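Local coordinates for protein small COPII coat GTPase SAR1 (Encephalitozoon cuniculi, PDB 6VS4) that belongs to the ADP-ribosylation factor family of small P-loop GTPases and probably takes part in the COPII coat, at residues A[14-17]-A[18-22]; A[77-81]-A[82-86]. One frame throughout, in Å; residues are numbered along the deposited sequence.

Contact 1 (A[14-17]-A[18-22]); sequences GVVK and AKLTE
Val-16 and Leu-20, four residues apart, show how one turn of an alpha helix packs a side chain against the turn before it. Both lie in helix 9-33, the N-terminal helix that reaches far out from the globular body of this small GTPase, and Val-16 O accepts the backbone N of Leu-20 at 2.9 Å.

The side chain of Leu-20 starts at CB, which lies near the carbonyl oxygens of Lys-17 and Val-16. With CG anti to its carbonyl carbon (chi1 -62°), the chain folds back toward the preceding turn, bringing Leu-20 CG within 3.2 Å of Val-16 O and 4.2 Å from Val-16 CG1. Beyond this branch point CD1 and CD2 of Leu-20 stay near the same Val-16 O, at 4.1 and 4.2 Å respectively. The apolar face formed in this way continues into the assembly: Val-16 packs on Leu-20 of both the second and the third subunit, while Leu-20 also meets Leu-13 of the third, consistent with this helix packing against its counterparts in other subunits.

On another side of the helix, the ammonium of Lys-17 is hydrogen-bonded to the hydroxyl of Thr-21 of the third subunit. Within the chain, Lys-17 O takes the backbone N of Thr-21. In Lys-19 a chi1 of -61° sets CG beside the backbone N, and the bend at chi2 carries the rest of the chain away. Lys-19 CG thereby rests 3.4 Å from Val-15 O, the oxygen that also accepts Lys-19 N at 3.0 Å.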
loop_
_atom_site.group_PDB
_atom_site.type_symbol
_atom_site.label_atom_id
_atom_site.label_comp_id
_atom_site.label_asym_id
_atom_site.label_seq_id
_atom_site.Cartn_x
_atom_site.Cartn_y
_atom_site.Cartn_z
ATOM N N GLY A 14 -8.868 2.774 0.483
ATOM C CA GLY A 14 -8.927 3.007 1.915
ATOM C C GLY A 14 -8.188 1.957 2.719
ATOM O O GLY A 14 -7.481 2.284 3.678
ATOM N N VAL A 15 -8.335 0.684 2.340
ATOM C CA VAL A 15 -7.635 -0.395 3.038
ATOM C C VAL A 15 -6.125 -0.214 2.927
ATOM O O VAL A 15 -5.389 -0.348 3.915
ATOM C CB VAL A 15 -8.098 -1.759 2.489
ATOM C CG1 VAL A 15 -7.051 -2.854 2.736
ATOM C CG2 VAL A 15 -9.442 -2.138 3.107
ATOM N N VAL A 16 -5.640 0.120 1.734
ATOM C CA VAL A 16 -4.205 0.303 1.555
ATOM C C VAL A 16 -3.724 1.504 2.350
ATOM O O VAL A 16 -2.692 1.441 3.030
ATOM C CB VAL A 16 -3.858 0.441 0.066
ATOM C CG1 VAL A 16 -2.371 0.765 -0.086
ATOM C CG2 VAL A 16 -4.239 -0.829 -0.670
ATOM N N LYS A 17 -4.463 2.616 2.285
ATOM C CA LYS A 17 -4.081 3.792 3.054
ATOM C C LYS A 17 -4.006 3.465 4.537
ATOM O O LYS A 17 -3.073 3.888 5.226
ATOM C CB LYS A 17 -5.069 4.930 2.812
ATOM C CG LYS A 17 -4.870 5.649 1.499
ATOM C CD LYS A 17 -6.015 6.608 1.224
ATOM C CE LYS A 17 -6.117 7.672 2.310
ATOM N NZ LYS A 17 -7.019 8.777 1.884
ATOM N N ALA A 18 -4.941 2.654 5.031
ATOM C CA ALA A 18 -4.905 2.284 6.440
ATOM C C ALA A 18 -3.657 1.470 6.769
ATOM O O ALA A 18 -3.031 1.685 7.814
ATOM C CB ALA A 18 -6.169 1.511 6.811
ATOM N N LYS A 19 -3.266 0.539 5.888
ATOM C CA LYS A 19 -2.044 -0.220 6.146
ATOM C C LYS A 19 -0.828 0.691 6.106
ATOM O O LYS A 19 0.085 0.544 6.926
ATOM C CB LYS A 19 -1.878 -1.366 5.145
ATOM C CG LYS A 19 -2.987 -2.407 5.162
ATOM C CD LYS A 19 -3.031 -3.203 6.463
ATOM C CE LYS A 19 -4.138 -4.263 6.401
ATOM N NZ LYS A 19 -4.280 -5.022 7.684
ATOM N N LEU A 20 -0.817 1.668 5.191
ATOM C CA LEU A 20 0.297 2.612 5.134
ATOM C C LEU A 20 0.394 3.436 6.415
ATOM O O LEU A 20 1.497 3.702 6.911
ATOM C CB LEU A 20 0.143 3.534 3.927
ATOM C CG LEU A 20 0.153 2.913 2.531
ATOM C CD1 LEU A 20 0.092 3.996 1.464
ATOM C CD2 LEU A 20 1.380 2.036 2.338
ATOM N N THR A 21 -0.749 3.819 6.983
ATOM C CA THR A 21 -0.741 4.589 8.224
ATOM C C THR A 21 -0.199 3.760 9.394
ATOM O O THR A 21 0.639 4.241 10.166
ATOM C CB THR A 21 -2.148 5.105 8.502
ATOM O OG1 THR A 21 -2.523 5.996 7.450
ATOM C CG2 THR A 21 -2.195 5.874 9.830
ATOM N N GLU A 22 -0.647 2.504 9.528
ATOM C CA GLU A 22 -0.100 1.627 10.565
ATOM C C GLU A 22 1.402 1.454 10.400
ATOM O O GLU A 22 2.151 1.474 11.383
ATOM C CB GLU A 22 -0.750 0.242 10.517
ATOM C CG GLU A 22 -2.227 0.140 10.757
ATOM C CD GLU A 22 -2.692 -1.307 10.643
ATOM O OE1 GLU A 22 -3.691 -1.570 9.935
ATOM O OE2 GLU A 22 -2.034 -2.189 11.242
#

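Contact 2 (A[77-81]-A[82-86]); sequences YIEIG and NLKAQ
Chi1 is extended in both Tyr-77 (-179°) and Gln-86 (-177°), a non-hydrogen-bonded pair whose register puts both side chains on one face of a beta hairpin; with the bend at chi2 of Gln-86, these angles bring its amide to the ring. The side chains cross at about a right angle, with ring and amide planes 25° apart, and OE1 of Gln-86 comes 3.4 Å from CD1 of Tyr-77. Lys-84 runs alongside the tyrosine in the same direction, its CB 3.6 Å from Tyr-77 OH.

Strands 75-80 and 83-90 probably correspond to the interswitch hairpin of Arf-family proteins. Ile-78 and Ala-85 exchange two backbone hydrogen bonds, as do Ile-80 and Leu-83 around a type II' turn with Gly-81 in its positive-phi position. Ile-78 CG2 lies 4.1 Å from Ala-85 CB on the buried face; helix 52-59 lies over this face through Val-56 and Leu-59, and Phe-44 of adjacent strand 40-47 continues it. Asn-82 ND2 bonds to Phe-36 O.

On the outer face Tyr-77 OH donates to Glu-79 OE2 (2.9 Å) from above the carboxylate plane. Lys-84 NZ stays 6.5 Å from Glu-79 OE2, too far for a salt bridge; hydroxyl and distant positive charge together would probably favour the ionised carboxylate.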
loop_
_atom_site.group_PDB
_atom_site.type_symbol
_atom_site.label_atom_id
_atom_site.label_comp_id
_atom_site.label_asym_id
_atom_site.label_seq_id
_atom_site.Cartn_x
_atom_site.Cartn_y
_atom_site.Cartn_z
ATOM N N TYR A 77 3.079 3.966 34.634
ATOM C CA TYR A 77 4.388 3.378 34.394
ATOM C C TYR A 77 4.275 2.284 33.341
ATOM O O TYR A 77 3.427 1.390 33.456
ATOM C CB TYR A 77 4.990 2.821 35.694
ATOM C CG TYR A 77 6.367 2.224 35.507
ATOM C CD1 TYR A 77 7.484 3.038 35.357
ATOM C CD2 TYR A 77 6.545 0.848 35.452
ATOM C CE1 TYR A 77 8.742 2.500 35.168
ATOM C CE2 TYR A 77 7.802 0.297 35.261
ATOM C CZ TYR A 77 8.896 1.128 35.120
ATOM O OH TYR A 77 10.147 0.589 34.933
ATOM N N ILE A 78 5.132 2.356 32.325
ATOM C CA ILE A 78 5.195 1.326 31.292
ATOM C C ILE A 78 6.630 1.228 30.790
ATOM O O ILE A 78 7.312 2.241 30.605
ATOM C CB ILE A 78 4.217 1.622 30.136
ATOM C CG1 ILE A 78 4.289 0.519 29.072
ATOM C CG2 ILE A 78 4.525 2.971 29.518
ATOM C CD1 ILE A 78 3.346 0.729 27.919
ATOM N N GLU A 79 7.090 0.002 30.581
ATOM C CA GLU A 79 8.413 -0.249 30.030
ATOM C C GLU A 79 8.288 -0.454 28.528
ATOM O O GLU A 79 7.662 -1.418 28.078
ATOM C CB GLU A 79 9.052 -1.471 30.683
ATOM C CG GLU A 79 9.093 -1.368 32.189
ATOM C CD GLU A 79 10.241 -2.128 32.793
ATOM O OE1 GLU A 79 11.076 -2.654 32.025
ATOM O OE2 GLU A 79 10.307 -2.199 34.039
ATOM N N ILE A 80 8.882 0.453 27.761
ATOM C CA ILE A 80 8.900 0.365 26.306
ATOM C C ILE A 80 10.324 0.077 25.854
ATOM O O ILE A 80 11.105 1.005 25.616
ATOM C CB ILE A 80 8.376 1.659 25.669
ATOM C CG1 ILE A 80 6.997 2.002 26.239
ATOM C CG2 ILE A 80 8.371 1.524 24.148
ATOM C CD1 ILE A 80 6.476 3.347 25.788
ATOM N N GLY A 81 10.680 -1.201 25.748
ATOM C CA GLY A 81 12.074 -1.528 25.495
ATOM C C GLY A 81 12.938 -1.021 26.636
ATOM O O GLY A 81 12.675 -1.293 27.813
ATOM N N ASN A 82 13.965 -0.244 26.299
ATOM C CA ASN A 82 14.820 0.343 27.323
ATOM C C ASN A 82 14.249 1.624 27.927
ATOM O O ASN A 82 14.820 2.153 28.887
ATOM C CB ASN A 82 16.207 0.615 26.744
ATOM C CG ASN A 82 17.065 -0.632 26.696
ATOM O OD1 ASN A 82 16.869 -1.561 27.481
ATOM N ND2 ASN A 82 18.022 -0.657 25.778
ATOM N N LEU A 83 13.146 2.133 27.398
ATOM C CA LEU A 83 12.516 3.336 27.922
ATOM C C LEU A 83 11.646 2.950 29.113
ATOM O O LEU A 83 10.617 2.287 28.952
ATOM C CB LEU A 83 11.701 4.011 26.822
ATOM C CG LEU A 83 11.499 5.523 26.835
ATOM C CD1 LEU A 83 10.810 5.970 25.560
ATOM C CD2 LEU A 83 10.697 5.949 28.042
ATOM N N LYS A 84 12.068 3.328 30.316
ATOM C CA LYS A 84 11.231 3.140 31.498
ATOM C C LYS A 84 10.466 4.440 31.690
ATOM O O LYS A 84 10.979 5.409 32.259
ATOM C CB LYS A 84 12.064 2.736 32.712
ATOM C CG LYS A 84 12.823 1.405 32.494
ATOM C CD LYS A 84 13.613 0.931 33.723
ATOM C CE LYS A 84 14.869 1.755 33.975
ATOM N NZ LYS A 84 15.543 1.399 35.263
ATOM N N ALA A 85 9.235 4.467 31.193
ATOM C CA ALA A 85 8.461 5.695 31.116
ATOM C C ALA A 85 7.615 5.819 32.374
ATOM O O ALA A 85 6.734 4.989 32.622
ATOM C CB ALA A 85 7.581 5.720 29.866
ATOM N N GLN A 86 7.907 6.840 33.174
ATOM C CA GLN A 86 7.150 7.159 34.377
ATOM C C GLN A 86 6.370 8.439 34.097
ATOM O O GLN A 86 6.968 9.493 33.854
ATOM C CB GLN A 86 8.088 7.330 35.570
ATOM C CG GLN A 86 7.399 7.606 36.898
ATOM C CD GLN A 86 6.892 6.338 37.568
ATOM O OE1 GLN A 86 7.655 5.397 37.806
ATOM N NE2 GLN A 86 5.597 6.306 37.871
#

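How the contacts relate
Followed from the N terminus, the chain first passes through contact 1, where each short loop is a single helical turn within helix 9-33. It then enters the body of the fold through strand 40-47, helix 52-59 and strand 67-68 before reaching contact 2, which closes the tight turn between strands 75-80 and 83-90. The two are therefore in series, neither nested nor crossing. The centres of contact 1 and contact 2 lie about 28 Å apart. Their nearest atoms are about 14 Å apart, without touching. Contact 1 shapes an outlying helix that meets other subunits, whereas contact 2 joins two neighbouring strands of the mixed sheet, with 83-90 next to strand 40-47 and 75-80 next to 67-68.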